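Local coordinates for protein phospho-furanose lactonase (Mycoplasma synoviae, PDB 3OVG) that hydrolyses phosphorylated sugar 1,4-lactones such as D-xylono-1,4-lactone 5-phosphate, using two zinc ions held in a TIM-barrel active site, at residues H26-K31 and S272-R277; H102-Y107 and A162-E167; T177-G182 and E332-D337; V198-I203 and K231-T236. One frame throughout, in Å; residues are numbered along the deposited sequence.

The four contacts run from the metal centre of the barrel to its outer surface. Interaction 1 is the buried one: polar and metal-bound, it joins the loops after strands 22-25 and 269-271. Interaction 2 lies closer to the outside, where a buried glutamate holds a loop to the start of helix 165-181 beside a subunit interface. The other end of that helix carries interaction 3, a mixture of apolar contacts, one backbone bond and water bridges to the loop between helices 313-327 and 343-351. Interaction 4 joins two neighbouring outer helices by van der Waals contact alone; its helix 195-205 also packs on I163 of interaction 2, linking those two contacts directly.

Interaction 1. Residues H26-K31 and S272-R277; sequences HDHFIK and SLDAGR. With ZN (zinc ion), chain G; PO4 (phosphate ion), chain I.
H26, H28 and D274 meet at one zinc ion, which H26 NE2 binds at 2.4 Å, H28 NE2 at 2.3 Å and D274 OD1 at 2.2 Å; two waters and carboxylated K155 complete the site. D274 OD1 lies in plane at the edge of the H28 ring, the carboxylate turned 53° from it. Imidazole suits this place because NE2 takes the metal while ND1 is held from behind, in H26 by S215 and in H28 by D70. The HxH pair just after the first barrel strand and the aspartate after the last are the signature of amidohydrolase TIM barrels. D27 ties the two loops together: its OD1 accepts H28 N through the anti lone pair and A275 N, at 2.8 Å, from above the carboxylate plane. D274 N bonds H26 O, which holds the main chain at D274. The extended chain of K31 carries CE 3.5 Å over one face of the H28 ring, toward the rim, and NZ donates to G276 O at 2.7 Å and to a zinc-bound water, while E36 forms a salt bridge to NZ. G276 lets the ammonium come this close. Substrate-binding R277 reaches a phosphate ion through a weak NH1 bond.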
loop_
_atom_site.group_PDB
_atom_site.type_symbol
_atom_site.label_atom_id
_atom_site.label_comp_id
_atom_site.label_asym_id
_atom_site.label_seq_id
_atom_site.Cartn_x
_atom_site.Cartn_y
_atom_site.Cartn_z
ATOM N N HIS A 26 19.076 18.109 -20.923
ATOM C CA HIS A 26 18.268 17.824 -19.747
ATOM C C HIS A 26 18.794 16.585 -19.042
ATOM O O HIS A 26 18.635 15.479 -19.523
ATOM C CB HIS A 26 16.794 17.671 -20.148
ATOM C CG HIS A 26 15.865 17.403 -19.006
ATOM N ND1 HIS A 26 14.552 17.837 -18.998
ATOM C CD2 HIS A 26 16.054 16.738 -17.839
ATOM C CE1 HIS A 26 13.970 17.429 -17.883
ATOM N NE2 HIS A 26 14.858 16.760 -17.165
ATOM N N ASP A 27 19.442 16.790 -17.897
ATOM C CA ASP A 27 20.041 15.674 -17.196
ATOM C C ASP A 27 20.287 16.000 -15.735
ATOM O O ASP A 27 19.891 17.081 -15.264
ATOM C CB ASP A 27 21.329 15.246 -17.905
ATOM C CG ASP A 27 21.432 13.740 -18.027
ATOM O OD1 ASP A 27 21.104 13.062 -17.030
ATOM O OD2 ASP A 27 21.811 13.234 -19.106
ATOM N N HIS A 28 20.944 15.091 -15.020
ATOM C CA HIS A 28 21.050 15.236 -13.586
ATOM C C HIS A 28 22.322 14.609 -13.121
ATOM O O HIS A 28 22.843 13.743 -13.786
ATOM C CB HIS A 28 19.880 14.544 -12.873
ATOM C CG HIS A 28 18.554 15.062 -13.295
ATOM N ND1 HIS A 28 17.980 16.169 -12.718
ATOM C CD2 HIS A 28 17.720 14.676 -14.288
ATOM C CE1 HIS A 28 16.839 16.437 -13.323
ATOM N NE2 HIS A 28 16.666 15.549 -14.286
ATOM N N PHE A 29 22.791 15.027 -11.951
ATOM C CA PHE A 29 23.868 14.319 -11.286
ATOM C C PHE A 29 23.560 14.195 -9.807
ATOM O O PHE A 29 23.575 13.094 -9.248
ATOM C CB PHE A 29 25.198 15.037 -11.501
ATOM C CG PHE A 29 25.758 14.856 -12.880
ATOM C CD1 PHE A 29 26.130 13.596 -13.332
ATOM C CD2 PHE A 29 25.930 15.940 -13.715
ATOM C CE1 PHE A 29 26.664 13.418 -14.643
ATOM C CE2 PHE A 29 26.458 15.774 -15.008
ATOM C CZ PHE A 29 26.839 14.511 -15.463
ATOM N N ILE A 30 23.300 15.342 -9.180
ATOM C CA ILE A 30 22.937 15.388 -7.778
ATOM C C ILE A 30 21.447 15.706 -7.612
ATOM O O ILE A 30 20.952 16.705 -8.147
ATOM C CB ILE A 30 23.762 16.463 -7.051
ATOM C CG1 ILE A 30 25.269 16.213 -7.286
ATOM C CG2 ILE A 30 23.386 16.500 -5.548
ATOM C CD1 ILE A 30 25.803 14.960 -6.612
ATOM N N LYS A 31 20.747 14.839 -6.888
ATOM C CA LYS A 31 19.395 15.091 -6.441
ATOM C C LYS A 31 19.434 14.910 -4.938
ATOM O O LYS A 31 19.555 13.788 -4.412
ATOM C CB LYS A 31 18.395 14.117 -7.078
ATOM C CG LYS A 31 18.084 14.415 -8.562
ATOM C CD LYS A 31 17.026 13.411 -9.134
ATOM C CE LYS A 31 16.540 13.845 -10.539
ATOM N NZ LYS A 31 15.306 13.074 -10.976
ATOM N N SER A 272 18.817 14.501 -24.903
ATOM C CA SER A 272 19.073 14.465 -23.467
ATOM C C SER A 272 18.956 13.010 -23.031
ATOM O O SER A 272 18.392 12.192 -23.758
ATOM C CB SER A 272 18.049 15.300 -22.716
ATOM O OG SER A 272 16.746 14.745 -22.832
ATOM N N LEU A 273 19.508 12.679 -21.871
ATOM C CA LEU A 273 19.303 11.359 -21.285
ATOM C C LEU A 273 18.273 11.444 -20.117
ATOM O O LEU A 273 17.581 10.462 -19.792
ATOM C CB LEU A 273 20.639 10.747 -20.832
ATOM C CG LEU A 273 21.405 10.003 -21.931
ATOM C CD1 LEU A 273 20.391 9.397 -22.895
ATOM C CD2 LEU A 273 22.352 10.885 -22.685
ATOM N N ASP A 274 18.137 12.630 -19.522
ATOM C CA ASP A 274 17.321 12.753 -18.338
ATOM C C ASP A 274 17.609 11.581 -17.376
ATOM O O ASP A 274 16.695 10.848 -16.978
ATOM C CB ASP A 274 15.821 12.789 -18.704
ATOM C CG ASP A 274 14.945 13.038 -17.475
ATOM O OD1 ASP A 274 15.456 13.668 -16.551
ATOM O OD2 ASP A 274 13.785 12.595 -17.417
ATOM N N ALA A 275 18.883 11.404 -17.010
ATOM C CA ALA A 275 19.289 10.289 -16.155
ATOM C C ALA A 275 19.045 10.665 -14.689
ATOM O O ALA A 275 19.985 10.934 -13.923
ATOM C CB ALA A 275 20.765 9.941 -16.414
ATOM N N GLY A 276 17.773 10.686 -14.303
ATOM C CA GLY A 276 17.382 11.235 -13.015
ATOM C C GLY A 276 17.010 10.206 -11.964
ATOM O O GLY A 276 16.375 10.547 -10.965
ATOM N N ARG A 277 17.413 8.955 -12.197
ATOM C CA ARG A 277 17.346 7.906 -11.196
ATOM C C ARG A 277 18.738 7.296 -11.104
ATOM O O ARG A 277 19.496 7.304 -12.078
ATOM C CB ARG A 277 16.341 6.817 -11.596
ATOM C CG ARG A 277 14.882 7.217 -11.443
ATOM C CD ARG A 277 13.947 6.087 -11.847
ATOM N NE ARG A 277 14.064 4.962 -10.917
ATOM C CZ ARG A 277 13.025 4.258 -10.452
ATOM N NH1 ARG A 277 11.777 4.576 -10.815
ATOM N NH2 ARG A 277 13.234 3.241 -9.607
HETATM ZN ZN ZN G . 14.624 15.294 -15.292
HETATM P P PO4 I . 11.324 7.375 -14.638
HETATM O O1 PO4 I . 12.294 8.406 -14.034
HETATM O O2 PO4 I . 10.810 6.384 -13.565
HETATM O O3 PO4 I . 10.142 8.135 -15.250
HETATM O O4 PO4 I . 12.048 6.652 -15.771
HETATM O O HOH W 1 14.184 13.819 -13.315
HETATM O O HOH W 2 12.683 14.065 -15.802
#

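Interaction 2. Residues H102-Y107 and A162-E167; sequences HKAKFY and AIDRLE
The carboxylate of E167 meets A104 N: its OE2 takes this donor on the anti lone pair at 2.8 Å, nearly straight at 165°, while OE1 is met by D164 N from above the carboxylate plane. Within 102-107 the H102 ring has F106 CD2 3.5 Å above one face, offset toward the rim, and K103 N in its plane at ND1; H188, a zinc ligand, meets H102 edge to face. H102 N in turn lies in the plane of the Y107 ring and bonds its OH at 2.7 Å. These bonds shape a tight turn, with 104-106 in 3-10 form, that presents A104 N to E167.

A104 suits this place because its small CB sits close to two carboxylates, 3.4 Å from E167 OE2 and 3.8 Å from D164 OD2, with L166 CB beyond. D164 is the N-cap of helix 165-181. Its CG is anti to the backbone N (chi1 -176°), and its OD2 accepts L166 N, while the return bond from D164 N to E167 OE1 completes a capping box. Residues I163 and D164 also pair with a strand of the second subunit, where K290 forms a salt bridge to D164 OD1.

E167 is thus shared between helix start and loop. A104 N and a water that also accepts from K105 N serve OE2; D164 N and G159 N serve OE1. So many donors, with the helix N-terminus close by, probably favour the ionised carboxylate despite its burial.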
loop_
_atom_site.group_PDB
_atom_site.type_symbol
_atom_site.label_atom_id
_atom_site.label_comp_id
_atom_site.label_asym_id
_atom_site.label_seq_id
_atom_site.Cartn_x
_atom_site.Cartn_y
_atom_site.Cartn_z
ATOM N N HIS A 102 9.138 22.843 -10.533
ATOM C CA HIS A 102 8.698 21.580 -11.121
ATOM C C HIS A 102 7.170 21.593 -11.282
ATOM O O HIS A 102 6.535 22.638 -11.106
ATOM C CB HIS A 102 9.113 20.430 -10.228
ATOM C CG HIS A 102 9.623 19.259 -10.997
ATOM N ND1 HIS A 102 8.906 18.677 -12.021
ATOM C CD2 HIS A 102 10.787 18.570 -10.911
ATOM C CE1 HIS A 102 9.604 17.677 -12.530
ATOM N NE2 HIS A 102 10.748 17.588 -11.871
ATOM N N LYS A 103 6.578 20.450 -11.628
ATOM C CA LYS A 103 5.125 20.351 -11.711
ATOM C C LYS A 103 4.512 20.488 -10.325
ATOM O O LYS A 103 5.192 20.247 -9.293
ATOM C CB LYS A 103 4.705 18.988 -12.293
ATOM C CG LYS A 103 5.185 17.800 -11.482
ATOM C CD LYS A 103 4.986 16.472 -12.230
ATOM C CE LYS A 103 5.556 15.318 -11.429
ATOM N NZ LYS A 103 5.432 13.993 -12.110
ATOM N N ALA A 104 3.226 20.830 -10.319
ATOM C CA ALA A 104 2.493 21.166 -9.092
ATOM C C ALA A 104 2.486 20.052 -8.056
ATOM O O ALA A 104 2.390 20.317 -6.858
ATOM C CB ALA A 104 1.071 21.532 -9.424
ATOM N N LYS A 105 2.530 18.804 -8.527
ATOM C CA LYS A 105 2.504 17.649 -7.644
ATOM C C LYS A 105 3.590 17.740 -6.586
ATOM O O LYS A 105 3.429 17.188 -5.493
ATOM C CB LYS A 105 2.737 16.348 -8.438
ATOM C CG LYS A 105 2.505 15.069 -7.605
ATOM C CD LYS A 105 2.931 13.775 -8.377
ATOM C CE LYS A 105 2.526 12.518 -7.585
ATOM N NZ LYS A 105 2.360 11.293 -8.432
ATOM N N PHE A 106 4.701 18.394 -6.925
ATOM C CA PHE A 106 5.848 18.514 -6.016
ATOM C C PHE A 106 5.817 19.728 -5.089
ATOM O O PHE A 106 6.803 20.007 -4.417
ATOM C CB PHE A 106 7.166 18.498 -6.788
ATOM C CG PHE A 106 7.430 17.205 -7.483
ATOM C CD1 PHE A 106 7.067 16.005 -6.895
ATOM C CD2 PHE A 106 8.044 17.177 -8.720
ATOM C CE1 PHE A 106 7.314 14.797 -7.532
ATOM C CE2 PHE A 106 8.304 15.977 -9.356
ATOM C CZ PHE A 106 7.935 14.776 -8.760
ATOM N N TYR A 107 4.688 20.433 -5.054
ATOM C CA TYR A 107 4.516 21.575 -4.159
ATOM C C TYR A 107 3.189 21.493 -3.398
ATOM O O TYR A 107 2.125 21.322 -3.992
ATOM C CB TYR A 107 4.545 22.891 -4.952
ATOM C CG TYR A 107 5.832 23.053 -5.707
ATOM C CD1 TYR A 107 5.951 22.539 -6.971
ATOM C CD2 TYR A 107 6.938 23.659 -5.125
ATOM C CE1 TYR A 107 7.102 22.644 -7.655
ATOM C CE2 TYR A 107 8.127 23.764 -5.802
ATOM C CZ TYR A 107 8.188 23.258 -7.089
ATOM O OH TYR A 107 9.329 23.327 -7.853
ATOM N N ALA A 162 -3.134 17.635 -17.887
ATOM C CA ALA A 162 -3.745 18.859 -17.358
ATOM C C ALA A 162 -2.702 19.876 -16.954
ATOM O O ALA A 162 -1.584 19.518 -16.568
ATOM C CB ALA A 162 -4.647 18.563 -16.181
ATOM N N ILE A 163 -3.069 21.150 -17.077
ATOM C CA ILE A 163 -2.232 22.226 -16.552
ATOM C C ILE A 163 -2.935 22.802 -15.346
ATOM O O ILE A 163 -4.010 23.426 -15.456
ATOM C CB ILE A 163 -1.984 23.316 -17.593
ATOM C CG1 ILE A 163 -1.273 22.695 -18.800
ATOM C CG2 ILE A 163 -1.178 24.457 -16.948
ATOM C CD1 ILE A 163 -0.923 23.679 -19.965
ATOM N N ASP A 164 -2.333 22.552 -14.190
ATOM C CA ASP A 164 -2.894 22.978 -12.923
ATOM C C ASP A 164 -2.774 24.488 -12.805
ATOM O O ASP A 164 -1.836 25.082 -13.324
ATOM C CB ASP A 164 -2.112 22.335 -11.776
ATOM C CG ASP A 164 -2.702 22.651 -10.450
ATOM O OD1 ASP A 164 -3.776 22.090 -10.145
ATOM O OD2 ASP A 164 -2.107 23.502 -9.738
ATOM N N ARG A 165 -3.697 25.115 -12.105
ATOM C CA ARG A 165 -3.596 26.554 -11.904
ATOM C C ARG A 165 -2.198 26.988 -11.455
ATOM O O ARG A 165 -1.696 27.999 -11.929
ATOM C CB ARG A 165 -4.649 27.038 -10.915
ATOM C CG ARG A 165 -4.593 26.382 -9.566
ATOM C CD ARG A 165 -5.800 26.860 -8.754
ATOM N NE ARG A 165 -5.801 28.327 -8.679
ATOM C CZ ARG A 165 -5.056 29.018 -7.816
ATOM N NH1 ARG A 165 -4.254 28.375 -6.984
ATOM N NH2 ARG A 165 -5.089 30.346 -7.803
ATOM N N LEU A 166 -1.574 26.209 -10.566
ATOM C CA LEU A 166 -0.234 26.542 -10.038
ATOM C C LEU A 166 0.886 26.382 -11.075
ATOM O O LEU A 166 1.954 27.010 -10.977
ATOM C CB LEU A 166 0.082 25.732 -8.767
ATOM C CG LEU A 166 -0.173 26.466 -7.436
ATOM C CD1 LEU A 166 -1.190 27.617 -7.491
ATOM C CD2 LEU A 166 -0.401 25.553 -6.232
ATOM N N GLU A 167 0.638 25.530 -12.049
ATOM C CA GLU A 167 1.539 25.356 -13.174
ATOM C C GLU A 167 1.411 26.507 -14.196
ATOM O O GLU A 167 2.390 26.879 -14.845
ATOM C CB GLU A 167 1.297 23.963 -13.808
ATOM C CG GLU A 167 1.532 22.866 -12.760
ATOM C CD GLU A 167 1.124 21.449 -13.186
ATOM O OE1 GLU A 167 0.234 21.265 -14.057
ATOM O OE2 GLU A 167 1.673 20.525 -12.588
HETATM O O HOH W 3 1.284 18.135 -11.322
#

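Interaction 3. Residues T177-G182 and E332-D337; sequences TSILTG and EKRNFD
I179 and R334 share the one direct hydrogen bond between 177-182 and 332-337: R334 N gives its proton to I179 O at 3.0 Å, tilted 20° from the carbonyl plane. This carbonyl lies in the last turn of the helix, and a water that also lies close to E332 O sits 2.6 Å from I179 O as a further partner. L180 CA adds a C-H...O contact to R334 O, at 3.5 Å and nearly straight. A second water bridges L180 O and R334 O, donating to both.

Apolar contacts centre on F336. I179 CD1 approaches its ring at the edge, near its plane, 4.1 Å from CD1. The F336 CG is anti to the backbone N (chi1 170°), which carries the ring to the isoleucine. L180 CD2 reaches F336 CB at 4.2 Å.

I179 also covers one face of the R334 guanidinium, with CG2 4.2 Å above its centre, while CG1 is the branch nearest NH2. K333 CB, CG and CD run past L180 O, and the extended chain then carries NZ to a salt bridge with E131.

G182, the first residue past the helix, has a positive phi (85°), at which a CB would press against the preceding carbonyl O. T181 OG1 and T181 N both bond T177 O, from opposite faces of its plane.

These residues close helix 165-181, which packs on helix 119-131 through L180, T177 and T181. The loop 332-337, between helices 313-327 and 343-351, lies over the end of this helix with I179 buried beneath it, and R334 NH2 bonds G206 O just beyond helix 195-205.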
loop_
_atom_site.group_PDB
_atom_site.type_symbol
_atom_site.label_atom_id
_atom_site.label_comp_id
_atom_site.label_asym_id
_atom_site.label_seq_id
_atom_site.Cartn_x
_atom_site.Cartn_y
_atom_site.Cartn_z
ATOM N N THR A 177 10.477 35.902 -16.189
ATOM C CA THR A 177 11.911 35.833 -15.886
ATOM C C THR A 177 12.703 35.777 -17.180
ATOM O O THR A 177 13.764 36.411 -17.317
ATOM C CB THR A 177 12.208 34.582 -15.038
ATOM O OG1 THR A 177 11.427 34.654 -13.846
ATOM C CG2 THR A 177 13.693 34.492 -14.627
ATOM N N SER A 178 12.195 35.021 -18.143
ATOM C CA SER A 178 12.907 34.867 -19.411
ATOM C C SER A 178 12.885 36.222 -20.167
ATOM O O SER A 178 13.896 36.717 -20.656
ATOM C CB SER A 178 12.264 33.758 -20.258
ATOM O OG SER A 178 12.843 33.717 -21.554
ATOM N N ILE A 179 11.726 36.838 -20.225
ATOM C CA ILE A 179 11.613 38.145 -20.859
ATOM C C ILE A 179 12.523 39.165 -20.192
ATOM O O ILE A 179 13.234 39.909 -20.867
ATOM C CB ILE A 179 10.168 38.616 -20.802
ATOM C CG1 ILE A 179 9.345 37.826 -21.833
ATOM C CG2 ILE A 179 10.070 40.161 -20.994
ATOM C CD1 ILE A 179 7.872 37.834 -21.503
ATOM N N LEU A 180 12.517 39.188 -18.863
ATOM C CA LEU A 180 13.281 40.186 -18.130
ATOM C C LEU A 180 14.800 39.977 -18.200
ATOM O O LEU A 180 15.548 40.964 -18.221
ATOM C CB LEU A 180 12.836 40.241 -16.663
ATOM C CG LEU A 180 11.420 40.747 -16.373
ATOM C CD1 LEU A 180 11.097 40.461 -14.888
ATOM C CD2 LEU A 180 11.242 42.257 -16.720
ATOM N N THR A 181 15.255 38.711 -18.215
ATOM C CA THR A 181 16.698 38.402 -18.105
ATOM C C THR A 181 17.296 37.940 -19.433
ATOM O O THR A 181 18.513 37.943 -19.605
ATOM C CB THR A 181 17.017 37.258 -17.084
ATOM O OG1 THR A 181 16.396 36.035 -17.515
ATOM C CG2 THR A 181 16.568 37.604 -15.683
ATOM N N GLY A 182 16.425 37.540 -20.354
ATOM C CA GLY A 182 16.842 36.945 -21.614
ATOM C C GLY A 182 17.088 35.445 -21.526
ATOM O O GLY A 182 17.487 34.837 -22.525
ATOM N N GLU A 332 18.513 39.477 -25.578
ATOM C CA GLU A 332 18.606 40.778 -24.947
ATOM C C GLU A 332 17.415 40.899 -23.991
ATOM O O GLU A 332 16.329 40.377 -24.274
ATOM C CB GLU A 332 18.568 41.936 -25.963
ATOM C CG GLU A 332 19.812 42.053 -26.896
ATOM C CD GLU A 332 21.156 41.829 -26.174
ATOM O OE1 GLU A 332 21.583 42.692 -25.343
ATOM O OE2 GLU A 332 21.794 40.778 -26.457
ATOM N N LYS A 333 17.646 41.615 -22.890
ATOM C CA LYS A 333 16.637 41.928 -21.887
ATOM C C LYS A 333 15.507 42.791 -22.439
ATOM O O LYS A 333 15.725 43.647 -23.296
ATOM C CB LYS A 333 17.263 42.701 -20.745
ATOM C CG LYS A 333 18.360 41.991 -20.044
ATOM C CD LYS A 333 18.605 42.762 -18.736
ATOM C CE LYS A 333 19.877 42.365 -18.040
ATOM N NZ LYS A 333 19.806 42.898 -16.614
ATOM N N ARG A 334 14.296 42.539 -21.955
ATOM C CA ARG A 334 13.128 43.315 -22.322
ATOM C C ARG A 334 12.403 43.671 -21.053
ATOM O O ARG A 334 12.643 43.073 -20.009
ATOM C CB ARG A 334 12.189 42.498 -23.211
ATOM C CG ARG A 334 12.802 42.198 -24.567
ATOM C CD ARG A 334 11.781 41.548 -25.496
ATOM N NE ARG A 334 11.691 40.107 -25.323
ATOM C CZ ARG A 334 10.554 39.424 -25.187
ATOM N NH1 ARG A 334 9.378 40.043 -25.183
ATOM N NH2 ARG A 334 10.593 38.100 -25.046
ATOM N N ASN A 335 11.537 44.671 -21.143
ATOM C CA ASN A 335 10.554 44.938 -20.105
ATOM C C ASN A 335 9.356 44.038 -20.338
ATOM O O ASN A 335 9.008 43.720 -21.483
ATOM C CB ASN A 335 10.083 46.381 -20.188
ATOM C CG ASN A 335 11.194 47.371 -19.930
ATOM O OD1 ASN A 335 11.783 47.396 -18.844
ATOM N ND2 ASN A 335 11.481 48.211 -20.927
ATOM N N PHE A 336 8.724 43.616 -19.263
ATOM C CA PHE A 336 7.548 42.778 -19.382
ATOM C C PHE A 336 6.340 43.674 -19.620
ATOM O O PHE A 336 6.062 44.555 -18.805
ATOM C CB PHE A 336 7.325 41.982 -18.097
ATOM C CG PHE A 336 6.003 41.270 -18.067
ATOM C CD1 PHE A 336 5.735 40.246 -18.968
ATOM C CD2 PHE A 336 5.025 41.633 -17.165
ATOM C CE1 PHE A 336 4.526 39.607 -18.964
ATOM C CE2 PHE A 336 3.810 40.972 -17.144
ATOM C CZ PHE A 336 3.560 39.968 -18.051
ATOM N N ASP A 337 5.612 43.444 -20.702
ATOM C CA ASP A 337 4.472 44.305 -21.013
ATOM C C ASP A 337 3.126 43.559 -20.893
ATOM O O ASP A 337 2.747 42.800 -21.787
ATOM C CB ASP A 337 4.660 44.887 -22.415
ATOM C CG ASP A 337 3.579 45.894 -22.803
ATOM O OD1 ASP A 337 2.626 46.139 -22.004
ATOM O OD2 ASP A 337 3.696 46.434 -23.939
HETATM O O HOH W 4 14.258 38.993 -23.045
HETATM O O HOH W 5 14.762 43.299 -17.898
#

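Interaction 4. Residues V198-I203 and K231-T236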
loop_
_atom_site.group_PDB
_atom_site.type_symbol
_atom_site.label_atom_id
_atom_site.label_comp_id
_atom_site.label_asym_id
_atom_site.label_seq_id
_atom_site.Cartn_x
_atom_site.Cartn_y
_atom_site.Cartn_z
ATOM N N VAL A 198 1.350 24.370 -23.257
ATOM C CA VAL A 198 2.507 24.978 -22.611
ATOM C C VAL A 198 3.171 26.002 -23.559
ATOM O O VAL A 198 3.367 27.177 -23.191
ATOM C CB VAL A 198 3.502 23.931 -22.192
ATOM C CG1 VAL A 198 4.879 24.598 -21.965
ATOM C CG2 VAL A 198 2.978 23.230 -20.946
ATOM N N ALA A 199 3.446 25.567 -24.785
ATOM C CA ALA A 199 3.998 26.435 -25.843
ATOM C C ALA A 199 3.186 27.706 -26.045
ATOM O O ALA A 199 3.718 28.815 -25.949
ATOM C CB ALA A 199 4.167 25.664 -27.210
ATOM N N LYS A 200 1.891 27.564 -26.291
ATOM C CA LYS A 200 1.049 28.736 -26.552
ATOM C C LYS A 200 0.984 29.670 -25.364
ATOM O O LYS A 200 0.980 30.894 -25.514
ATOM C CB LYS A 200 -0.346 28.289 -26.958
ATOM C CG LYS A 200 -0.334 27.622 -28.336
ATOM C CD LYS A 200 -1.419 26.560 -28.446
ATOM C CE LYS A 200 -2.685 27.062 -29.089
ATOM N NZ LYS A 200 -3.583 25.900 -29.495
ATOM N N HIS A 201 0.953 29.103 -24.163
ATOM C CA HIS A 201 0.840 29.957 -22.997
ATOM C C HIS A 201 2.085 30.805 -22.863
ATOM O O HIS A 201 1.984 32.010 -22.723
ATOM C CB HIS A 201 0.537 29.160 -21.711
ATOM C CG HIS A 201 -0.777 28.463 -21.749
ATOM N ND1 HIS A 201 -1.030 27.293 -21.064
ATOM C CD2 HIS A 201 -1.918 28.770 -22.411
ATOM C CE1 HIS A 201 -2.269 26.908 -21.306
ATOM N NE2 HIS A 201 -2.827 27.787 -22.121
ATOM N N LEU A 202 3.252 30.187 -22.916
ATOM C CA LEU A 202 4.500 30.917 -22.713
ATOM C C LEU A 202 4.593 32.047 -23.711
ATOM O O LEU A 202 4.948 33.162 -23.356
ATOM C CB LEU A 202 5.717 29.982 -22.857
ATOM C CG LEU A 202 5.894 29.029 -21.690
ATOM C CD1 LEU A 202 6.995 28.070 -22.074
ATOM C CD2 LEU A 202 6.253 29.801 -20.420
ATOM N N ILE A 203 4.291 31.733 -24.966
ATOM C CA ILE A 203 4.321 32.698 -26.033
ATOM C C ILE A 203 3.248 33.734 -25.814
ATOM O O ILE A 203 3.459 34.897 -26.074
ATOM C CB ILE A 203 4.098 32.006 -27.392
ATOM C CG1 ILE A 203 5.320 31.145 -27.749
ATOM C CG2 ILE A 203 3.786 33.050 -28.448
ATOM C CD1 ILE A 203 5.060 30.098 -28.913
ATOM N N LYS A 231 5.437 23.284 -35.668
ATOM C CA LYS A 231 4.958 24.134 -36.743
ATOM C C LYS A 231 4.020 25.252 -36.279
ATOM O O LYS A 231 4.074 26.339 -36.826
ATOM C CB LYS A 231 4.274 23.307 -37.825
ATOM C CG LYS A 231 5.248 22.725 -38.822
ATOM C CD LYS A 231 4.592 21.682 -39.686
ATOM C CE LYS A 231 5.514 21.331 -40.864
ATOM N NZ LYS A 231 4.842 20.394 -41.837
ATOM N N GLU A 232 3.195 25.011 -35.259
ATOM C CA GLU A 232 2.285 26.057 -34.788
ATOM C C GLU A 232 2.947 27.049 -33.835
ATOM O O GLU A 232 2.480 28.183 -33.688
ATOM C CB GLU A 232 1.016 25.452 -34.145
ATOM C CG GLU A 232 0.178 24.627 -35.167
ATOM C CD GLU A 232 -1.224 24.236 -34.645
ATOM O OE1 GLU A 232 -1.569 24.624 -33.504
ATOM O OE2 GLU A 232 -1.963 23.533 -35.389
ATOM N N THR A 233 4.034 26.651 -33.191
ATOM C CA THR A 233 4.611 27.505 -32.141
ATOM C C THR A 233 6.088 27.862 -32.303
ATOM O O THR A 233 6.540 28.915 -31.830
ATOM C CB THR A 233 4.397 26.903 -30.747
ATOM O OG1 THR A 233 5.251 25.746 -30.571
ATOM C CG2 THR A 233 2.914 26.512 -30.573
ATOM N N GLY A 234 6.835 26.997 -32.975
ATOM C CA GLY A 234 8.231 27.265 -33.257
ATOM C C GLY A 234 9.143 26.920 -32.088
ATOM O O GLY A 234 10.324 27.299 -32.077
ATOM N N VAL A 235 8.608 26.231 -31.084
ATOM C CA VAL A 235 9.414 25.854 -29.924
ATOM C C VAL A 235 10.299 24.676 -30.310
ATOM O O VAL A 235 10.252 24.203 -31.444
ATOM C CB VAL A 235 8.563 25.522 -28.670
ATOM C CG1 VAL A 235 7.758 26.755 -28.218
ATOM C CG2 VAL A 235 7.658 24.316 -28.919
ATOM N N THR A 236 11.136 24.235 -29.379
ATOM C CA THR A 236 12.054 23.108 -29.611
ATOM C C THR A 236 11.653 21.970 -28.655
ATOM O O THR A 236 11.342 22.199 -27.460
ATOM C CB THR A 236 13.527 23.561 -29.395
ATOM O OG1 THR A 236 13.854 24.567 -30.354
ATOM C CG2 THR A 236 14.543 22.398 -29.470
#
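A199 and T233 lie nearest on the backbone, their CA atoms 6.4 Å apart, where helix 195-205 passes the C-terminal end of helix 223-233. These are successive outer helices of the TIM barrel, following strands 185-190 and 212-215. The first segment is helical throughout; the second leaves the helix at G234, whose positive phi (82°) suits glycine, and turns inward through V235 to strand 236-239. The contact therefore falls where an outer helix hands the chain back to the barrel wall.

T233 is the side chain in the middle. A199 CB touches its OG1 at 3.5 Å and its CG2 at 3.7 Å, and alanine fits because the two backbones come close here. The threonine OG1 stands between the backbone N and the carbonyl carbon (chi1 72°), a placing from which it bonds V229 O one turn earlier, and OG1 weakly accepts V235 N, so the hydroxyl is satisfied while the methyl CG2 meets A199 and, at 4.1 Å, the CG of K200. The side chains of K200 and T233 cross at about a right angle; the K200 amine lies near E232 without contact.

V235 points its CG1 at A199 CB, 3.9 Å away, and also packs on strand 212-215, as A199 does through I214, so A199 and V235 pack together against that strand. I203, one turn beyond A199, brings CD1 to the C-terminal end of helix 223-233. This CD1 rests 3.7 Å from T233 CB and 3.5 Å from T233 O.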